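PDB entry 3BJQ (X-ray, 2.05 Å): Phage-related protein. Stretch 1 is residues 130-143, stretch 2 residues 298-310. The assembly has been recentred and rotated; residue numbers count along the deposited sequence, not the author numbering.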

ATOM      1  N   ILE E 130     -45.624 -15.229 -14.021  1.00 36.44           N
ATOM      2  CA  ILE E 130     -46.158 -13.882 -14.113  1.00 35.79           C
ATOM      3  C   ILE E 130     -46.176 -13.377 -15.543  1.00 34.63           C
ATOM      4  O   ILE E 130     -47.224 -12.970 -16.031  1.00 36.15           O
ATOM      5  CB  ILE E 130     -45.343 -12.885 -13.259  1.00 35.81           C
ATOM      6  CG1 ILE E 130     -45.502 -13.188 -11.770  1.00 38.54           C
ATOM      7  CG2 ILE E 130     -45.814 -11.475 -13.512  1.00 33.62           C
ATOM      8  CD1 ILE E 130     -44.541 -12.417 -10.946  1.00 38.76           C
ATOM      9  N   ALA E 131     -45.024 -13.379 -16.204  1.00 32.61           N
ATOM     10  CA  ALA E 131     -44.925 -12.811 -17.560  1.00 33.07           C
ATOM     11  C   ALA E 131     -45.812 -13.494 -18.585  1.00 33.32           C
ATOM     12  O   ALA E 131     -46.332 -12.827 -19.475  1.00 33.82           O
ATOM     13  CB  ALA E 131     -43.508 -12.809 -18.031  1.00 32.59           C
ATOM     14  N   LEU E 132     -46.006 -14.806 -18.453  1.00 33.13           N
ATOM     15  CA  LEU E 132     -46.767 -15.584 -19.448  1.00 33.17           C
ATOM     16  C   LEU E 132     -48.225 -15.828 -19.047  1.00 34.58           C
ATOM     17  O   LEU E 132     -48.913 -16.684 -19.613  1.00 34.08           O
ATOM     18  CB  LEU E 132     -46.074 -16.917 -19.711  1.00 34.06           C
ATOM     19  CG  LEU E 132     -44.590 -16.802 -20.077  1.00 32.85           C
ATOM     20  CD1 LEU E 132     -44.042 -18.193 -20.439  1.00 31.95           C
ATOM     21  CD2 LEU E 132     -44.351 -15.833 -21.216  1.00 30.72           C
ATOM     22  N   ASP E 133     -48.698 -15.050 -18.088  1.00 35.16           N
ATOM     23  CA  ASP E 133     -50.067 -15.131 -17.620  1.00 35.85           C
ATOM     24  C   ASP E 133     -50.913 -14.148 -18.418  1.00 37.41           C
ATOM     25  O   ASP E 133     -50.745 -12.930 -18.260  1.00 36.75           O
ATOM     26  CB  ASP E 133     -50.096 -14.779 -16.145  1.00 37.84           C
ATOM     27  CG  ASP E 133     -51.469 -14.873 -15.543  1.00 43.46           C
ATOM     28  OD1 ASP E 133     -52.431 -15.195 -16.263  1.00 41.22           O
ATOM     29  OD2 ASP E 133     -51.580 -14.579 -14.335  1.00 46.91           O
ATOM     30  N   PRO E 134     -51.809 -14.670 -19.301  1.00 37.28           N
ATOM     31  CA  PRO E 134     -52.580 -13.787 -20.172  1.00 37.84           C
ATOM     32  C   PRO E 134     -53.562 -12.893 -19.416  1.00 38.85           C
ATOM     33  O   PRO E 134     -53.978 -11.858 -19.932  1.00 40.58           O
ATOM     34  CB  PRO E 134     -53.315 -14.765 -21.086  1.00 39.53           C
ATOM     35  CG  PRO E 134     -53.378 -16.026 -20.340  1.00 37.73           C
ATOM     36  CD  PRO E 134     -52.138 -16.089 -19.536  1.00 36.65           C
ATOM     37  N   ALA E 135     -53.930 -13.295 -18.210  1.00 39.49           N
ATOM     38  CA  ALA E 135     -54.828 -12.510 -17.368  1.00 40.80           C
ATOM     39  C   ALA E 135     -54.219 -11.168 -16.924  1.00 41.32           C
ATOM     40  O   ALA E 135     -54.935 -10.270 -16.514  1.00 43.26           O
ATOM     41  CB  ALA E 135     -55.232 -13.315 -16.146  1.00 41.43           C
ATOM     42  N   LYS E 136     -52.906 -11.024 -17.025  1.00 40.41           N
ATOM     43  CA  LYS E 136     -52.232  -9.807 -16.569  1.00 39.79           C
ATOM     44  C   LYS E 136     -52.157  -8.774 -17.670  1.00 39.36           C
ATOM     45  O   LYS E 136     -51.670  -7.677 -17.447  1.00 40.24           O
ATOM     46  CB  LYS E 136     -50.807 -10.120 -16.120  1.00 40.69           C
ATOM     47  CG  LYS E 136     -50.696 -11.376 -15.252  1.00 44.35           C
ATOM     48  CD  LYS E 136     -50.977 -11.113 -13.822  1.00 50.07           C
ATOM     49  CE  LYS E 136     -49.710 -10.900 -13.026  1.00 50.80           C
ATOM     50  NZ  LYS E 136     -50.116 -10.474 -11.650  1.00 54.42           N
ATOM     51  N   TYR E 137     -52.624  -9.112 -18.865  1.00 39.45           N
ATOM     52  CA  TYR E 137     -52.517  -8.206 -19.997  1.00 37.85           C
ATOM     53  C   TYR E 137     -53.886  -7.788 -20.477  1.00 38.62           C
ATOM     54  O   TYR E 137     -54.837  -8.559 -20.371  1.00 40.23           O
ATOM     55  CB  TYR E 137     -51.777  -8.912 -21.124  1.00 36.14           C
ATOM     56  CG  TYR E 137     -50.380  -9.317 -20.747  1.00 36.79           C
ATOM     57  CD1 TYR E 137     -49.313  -8.432 -20.910  1.00 36.52           C
ATOM     58  CD2 TYR E 137     -50.124 -10.564 -20.192  1.00 34.61           C
ATOM     59  CE1 TYR E 137     -48.040  -8.781 -20.552  1.00 36.46           C
ATOM     60  CE2 TYR E 137     -48.839 -10.928 -19.829  1.00 36.03           C
ATOM     61  CZ  TYR E 137     -47.801 -10.031 -20.019  1.00 33.97           C
ATOM     62  OH  TYR E 137     -46.519 -10.364 -19.677  1.00 32.50           O
ATOM     63  N   ASN E 138     -53.975  -6.578 -21.028  1.00 39.62           N
ATOM     64  CA  ASN E 138     -55.194  -6.143 -21.699  1.00 41.52           C
ATOM     65  C   ASN E 138     -55.171  -6.722 -23.121  1.00 41.80           C
ATOM     66  O   ASN E 138     -54.129  -7.168 -23.574  1.00 40.22           O
ATOM     67  CB  ASN E 138     -55.380  -4.613 -21.599  1.00 40.00           C
ATOM     68  CG  ASN E 138     -54.513  -3.828 -22.550  1.00 44.18           C
ATOM     69  OD1 ASN E 138     -54.044  -4.344 -23.557  1.00 50.09           O
ATOM     70  ND2 ASN E 138     -54.324  -2.542 -22.244  1.00 44.62           N
ATOM     71  N   ALA E 139     -56.320  -6.739 -23.796  1.00 43.28           N
ATOM     72  CA  ALA E 139     -56.486  -7.402 -25.090  1.00 42.67           C
ATOM     73  C   ALA E 139     -55.564  -6.869 -26.173  1.00 43.51           C
ATOM     74  O   ALA E 139     -55.203  -7.629 -27.067  1.00 45.33           O
ATOM     75  CB  ALA E 139     -57.968  -7.316 -25.556  1.00 44.77           C
ATOM     76  N   ASP E 140     -55.183  -5.591 -26.109  1.00 42.21           N
ATOM     77  CA  ASP E 140     -54.246  -5.023 -27.084  1.00 43.71           C
ATOM     78  C   ASP E 140     -52.789  -5.433 -26.829  1.00 40.79           C
ATOM     79  O   ASP E 140     -51.916  -5.143 -27.652  1.00 41.01           O
ATOM     80  CB  ASP E 140     -54.331  -3.487 -27.093  1.00 44.46           C
ATOM     81  CG  ASP E 140     -55.665  -2.958 -27.623  1.00 54.25           C
ATOM     82  OD1 ASP E 140     -56.623  -3.741 -27.825  1.00 61.91           O
ATOM     83  OD2 ASP E 140     -55.753  -1.728 -27.839  1.00 63.45           O
ATOM     84  N   HIS E 141     -52.530  -6.086 -25.698  1.00 38.96           N
ATOM     85  CA  HIS E 141     -51.165  -6.508 -25.300  1.00 37.39           C
ATOM     86  C   HIS E 141     -50.969  -8.014 -25.247  1.00 37.03           C
ATOM     87  O   HIS E 141     -50.027  -8.505 -24.626  1.00 36.00           O
ATOM     88  CB  HIS E 141     -50.779  -5.839 -23.975  1.00 36.89           C
ATOM     89  CG  HIS E 141     -50.356  -4.420 -24.159  1.00 33.87           C
ATOM     90  ND1 HIS E 141     -49.045  -4.017 -24.048  1.00 37.29           N
ATOM     91  CD2 HIS E 141     -51.048  -3.333 -24.565  1.00 37.41           C
ATOM     92  CE1 HIS E 141     -48.956  -2.731 -24.334  1.00 38.58           C
ATOM     93  NE2 HIS E 141     -50.156  -2.293 -24.656  1.00 35.13           N
ATOM     94  N   LYS E 142     -51.827  -8.752 -25.952  1.00 37.81           N
ATOM     95  CA  LYS E 142     -51.658 -10.194 -26.052  1.00 36.13           C
ATOM     96  C   LYS E 142     -52.362 -10.757 -27.272  1.00 38.39           C
ATOM     97  O   LYS E 142     -53.310 -10.140 -27.790  1.00 37.25           O
ATOM     98  CB  LYS E 142     -52.169 -10.878 -24.793  1.00 35.26           C
ATOM     99  CG  LYS E 142     -53.614 -10.558 -24.479  1.00 38.18           C
ATOM    100  CD  LYS E 142     -54.149 -11.404 -23.304  1.00 38.61           C
ATOM    101  CE  LYS E 142     -55.531 -10.922 -22.915  1.00 39.09           C
ATOM    102  NZ  LYS E 142     -55.971 -11.413 -21.595  1.00 36.80           N
ATOM    103  N   VAL E 143     -51.872 -11.916 -27.728  1.00 37.86           N
ATOM    104  CA  VAL E 143     -52.512 -12.694 -28.778  1.00 39.53           C
ATOM    105  C   VAL E 143     -52.325 -14.166 -28.433  1.00 40.33           C
ATOM    106  O   VAL E 143     -51.444 -14.526 -27.653  1.00 39.35           O
ATOM    107  CB  VAL E 143     -51.925 -12.359 -30.176  1.00 39.67           C
ATOM    108  CG1 VAL E 143     -50.584 -13.031 -30.384  1.00 38.19           C
ATOM    109  CG2 VAL E 143     -52.884 -12.755 -31.268  1.00 46.97           C
ATOM    110  N   ALA E 298     -42.263  -9.111  -9.670  1.00 33.69           N
ATOM    111  CA  ALA E 298     -43.473  -8.304  -9.666  1.00 33.77           C
ATOM    112  C   ALA E 298     -43.627  -7.664 -11.054  1.00 34.47           C
ATOM    113  O   ALA E 298     -42.664  -7.161 -11.611  1.00 33.73           O
ATOM    114  CB  ALA E 298     -43.374  -7.249  -8.599  1.00 32.66           C
ATOM    115  N   LEU E 299     -44.832  -7.726 -11.612  1.00 35.06           N
ATOM    116  CA  LEU E 299     -45.127  -7.061 -12.868  1.00 35.94           C
ATOM    117  C   LEU E 299     -45.544  -5.648 -12.450  1.00 35.94           C
ATOM    118  O   LEU E 299     -46.501  -5.478 -11.737  1.00 37.71           O
ATOM    119  CB  LEU E 299     -46.242  -7.803 -13.630  1.00 38.48           C
ATOM    120  CG  LEU E 299     -46.255  -7.606 -15.150  1.00 37.54           C
ATOM    121  CD1 LEU E 299     -47.139  -8.636 -15.848  1.00 40.57           C
ATOM    122  CD2 LEU E 299     -46.680  -6.221 -15.499  1.00 34.39           C
ATOM    123  N   SER E 300     -44.777  -4.646 -12.850  1.00 36.27           N
ATOM    124  CA  SER E 300     -45.073  -3.263 -12.495  1.00 34.83           C
ATOM    125  C   SER E 300     -45.669  -2.493 -13.662  1.00 33.32           C
ATOM    126  O   SER E 300     -46.467  -1.616 -13.441  1.00 32.41           O
ATOM    127  CB  SER E 300     -43.800  -2.563 -11.941  1.00 35.15           C
ATOM    128  OG  SER E 300     -42.657  -2.796 -12.762  1.00 35.99           O
ATOM    129  N   GLY E 301     -45.290  -2.829 -14.899  1.00 34.07           N
ATOM    130  CA  GLY E 301     -45.704  -2.077 -16.083  1.00 33.76           C
ATOM    131  C   GLY E 301     -46.208  -2.936 -17.234  1.00 35.19           C
ATOM    132  O   GLY E 301     -45.482  -3.204 -18.185  1.00 35.57           O
HETATM  133  N   MSE E 302     -47.472  -3.324 -17.155  1.00 36.62           N
HETATM  134  CA  MSE E 302     -48.110  -4.178 -18.169  1.00 38.57           C
HETATM  135  C   MSE E 302     -48.016  -3.607 -19.577  1.00 37.66           C
HETATM  136  O   MSE E 302     -47.759  -4.333 -20.529  1.00 38.20           O
HETATM  137  CB  MSE E 302     -49.569  -4.444 -17.805  1.00 38.57           C
HETATM  138  CG  MSE E 302     -50.335  -5.296 -18.835  1.00 43.34           C
HETATM  139 SE   MSE E 302     -51.136  -4.230 -20.227  0.75 42.51          SE
HETATM  140  CE  MSE E 302     -52.439  -3.314 -19.004  1.00 38.51           C
ATOM    141  N   LEU E 303     -48.192  -2.305 -19.720  1.00 37.37           N
ATOM    142  CA  LEU E 303     -48.158  -1.709 -21.038  1.00 36.94           C
ATOM    143  C   LEU E 303     -46.780  -1.788 -21.683  1.00 35.94           C
ATOM    144  O   LEU E 303     -46.648  -1.513 -22.869  1.00 36.68           O
ATOM    145  CB  LEU E 303     -48.593  -0.237 -20.994  1.00 38.13           C
ATOM    146  CG  LEU E 303     -50.059   0.051 -20.736  1.00 36.44           C
ATOM    147  CD1 LEU E 303     -50.218   1.598 -20.593  1.00 36.41           C
ATOM    148  CD2 LEU E 303     -50.943  -0.494 -21.848  1.00 38.26           C
ATOM    149  N   ALA E 304     -45.755  -2.102 -20.897  1.00 33.84           N
ATOM    150  CA  ALA E 304     -44.416  -2.284 -21.441  1.00 32.67           C
ATOM    151  C   ALA E 304     -44.163  -3.749 -21.840  1.00 31.96           C
ATOM    152  O   ALA E 304     -43.051  -4.080 -22.221  1.00 30.92           O
ATOM    153  CB  ALA E 304     -43.351  -1.804 -20.461  1.00 27.31           C
ATOM    154  N   GLY E 305     -45.203  -4.589 -21.765  1.00 32.75           N
ATOM    155  CA  GLY E 305     -45.121  -6.000 -22.110  1.00 31.76           C
ATOM    156  C   GLY E 305     -46.169  -6.435 -23.119  1.00 33.49           C
ATOM    157  O   GLY E 305     -47.206  -5.775 -23.314  1.00 35.75           O
ATOM    158  N   TYR E 306     -45.892  -7.555 -23.776  1.00 31.66           N
ATOM    159  CA  TYR E 306     -46.786  -8.109 -24.777  1.00 32.59           C
ATOM    160  C   TYR E 306     -46.616  -9.631 -24.834  1.00 31.02           C
ATOM    161  O   TYR E 306     -45.509 -10.114 -25.010  1.00 31.00           O
ATOM    162  CB  TYR E 306     -46.470  -7.479 -26.130  1.00 32.93           C
ATOM    163  CG  TYR E 306     -47.486  -7.785 -27.221  1.00 35.17           C
ATOM    164  CD1 TYR E 306     -47.441  -8.989 -27.918  1.00 34.52           C
ATOM    165  CD2 TYR E 306     -48.464  -6.863 -27.567  1.00 31.41           C
ATOM    166  CE1 TYR E 306     -48.348  -9.273 -28.902  1.00 36.38           C
ATOM    167  CE2 TYR E 306     -49.377  -7.129 -28.561  1.00 35.55           C
ATOM    168  CZ  TYR E 306     -49.314  -8.341 -29.232  1.00 36.34           C
ATOM    169  OH  TYR E 306     -50.206  -8.640 -30.224  1.00 35.16           O
ATOM    170  N   LEU E 307     -47.710 -10.371 -24.701  1.00 30.23           N
ATOM    171  CA  LEU E 307     -47.663 -11.822 -24.723  1.00 31.56           C
ATOM    172  C   LEU E 307     -48.241 -12.437 -26.012  1.00 33.48           C
ATOM    173  O   LEU E 307     -49.375 -12.127 -26.412  1.00 31.41           O
ATOM    174  CB  LEU E 307     -48.428 -12.348 -23.525  1.00 33.49           C
ATOM    175  CG  LEU E 307     -48.523 -13.864 -23.340  1.00 31.53           C
ATOM    176  CD1 LEU E 307     -47.138 -14.517 -23.129  1.00 27.27           C
ATOM    177  CD2 LEU E 307     -49.480 -14.114 -22.201  1.00 27.40           C
ATOM    178  N   ILE E 308     -47.459 -13.321 -26.634  1.00 34.09           N
ATOM    179  CA  ILE E 308     -47.882 -14.084 -27.814  1.00 33.60           C
ATOM    180  C   ILE E 308     -47.946 -15.545 -27.380  1.00 34.75           C
ATOM    181  O   ILE E 308     -46.942 -16.244 -27.412  1.00 33.83           O
ATOM    182  CB  ILE E 308     -46.868 -13.948 -28.976  1.00 33.34           C
ATOM    183  CG1 ILE E 308     -46.727 -12.497 -29.416  1.00 33.46           C
ATOM    184  CG2 ILE E 308     -47.282 -14.809 -30.184  1.00 35.08           C
ATOM    185  CD1 ILE E 308     -45.608 -12.283 -30.433  1.00 31.52           C
ATOM    186  N   GLU E 309     -49.132 -16.012 -26.991  1.00 34.82           N
ATOM    187  CA  GLU E 309     -49.278 -17.385 -26.518  1.00 36.50           C
ATOM    188  C   GLU E 309     -49.271 -18.418 -27.651  1.00 37.16           C
ATOM    189  O   GLU E 309     -49.816 -18.179 -28.728  1.00 36.97           O
ATOM    190  CB  GLU E 309     -50.599 -17.586 -25.782  1.00 35.52           C
ATOM    191  CG  GLU E 309     -50.855 -16.780 -24.558  1.00 39.16           C
ATOM    192  CD  GLU E 309     -52.151 -17.233 -23.882  1.00 41.76           C
ATOM    193  OE1 GLU E 309     -52.110 -18.270 -23.178  1.00 44.81           O
ATOM    194  OE2 GLU E 309     -53.198 -16.564 -24.076  1.00 43.07           O
ATOM    195  N   ASP E 310     -48.671 -19.573 -27.366  1.00 37.68           N
ATOM    196  CA  ASP E 310     -48.723 -20.768 -28.219  1.00 37.91           C
ATOM    197  C   ASP E 310     -47.998 -20.722 -29.565  1.00 37.40           C
ATOM    198  O   ASP E 310     -48.227 -21.581 -30.423  1.00 36.59           O
ATOM    199  CB  ASP E 310     -50.173 -21.233 -28.361  1.00 40.65           C
ATOM    200  CG  ASP E 310     -50.789 -21.589 -27.009  1.00 42.02           C
ATOM    201  OD1 ASP E 310     -50.001 -21.834 -26.067  1.00 34.86           O
ATOM    202  OD2 ASP E 310     -52.034 -21.606 -26.899  1.00 41.04           O
TER
HETATM  203  O   HOH W   1     -47.074  -9.345 -10.361  1.00 40.71           O
HETATM  204  O   HOH W   2     -52.994 -14.213 -25.289  1.00 44.04           O

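L307 covers more surface than any other residue in this contact. It lies in a short parallel pairing of strands, opposite K142, with I308 opposite V143. Both its backbone N and its backbone O are hydrogen-bonded: L307 N donates to H141 O at 3.0 Å, and L307 O accepts from V143 N at 2.8 Å. The ladder continues one step further, where E309 N donates to V143 O at 2.8 Å. CA-H...O contacts accompany these bonds; K142 CA lies 3.0 Å from L307 O.

The side chain of L307 points to the same face of the sheet as that of K142. There it packs against L132, P134 and Y137. Its CD1 meets L132 CD2 at 3.6 Å, and its CD2 meets P134 CA at 3.7 Å. L307 CB sits over one face of the Y137 ring, 4.0 Å from Y137 CE2, in a CH-pi contact. Y137 OH also makes a very short hydrogen bond to A131 O, 2.5 Å, within its own stretch.

H141 is the second main residue. Its ND1 donates to G305 O at 2.6 Å, a short and nearly straight bond. The acceptor lies near the ring plane, where the ring N-H points. The selenium of M302, a selenomethionine, lies over one face of the same ring, with SE 4.0 Å from H141 CG. L303 packs nearby, its CD2 3.4 Å from H141 NE2.

V143 is the third. Its side chain is on the sheet face shared with I308, and V143 CG1 touches I308 CG2 at 3.8 Å. Water 2 joins the stretches here: its O donates to E309 OE2 at 2.7 Å and, weakly, to V143 O at 2.8 Å.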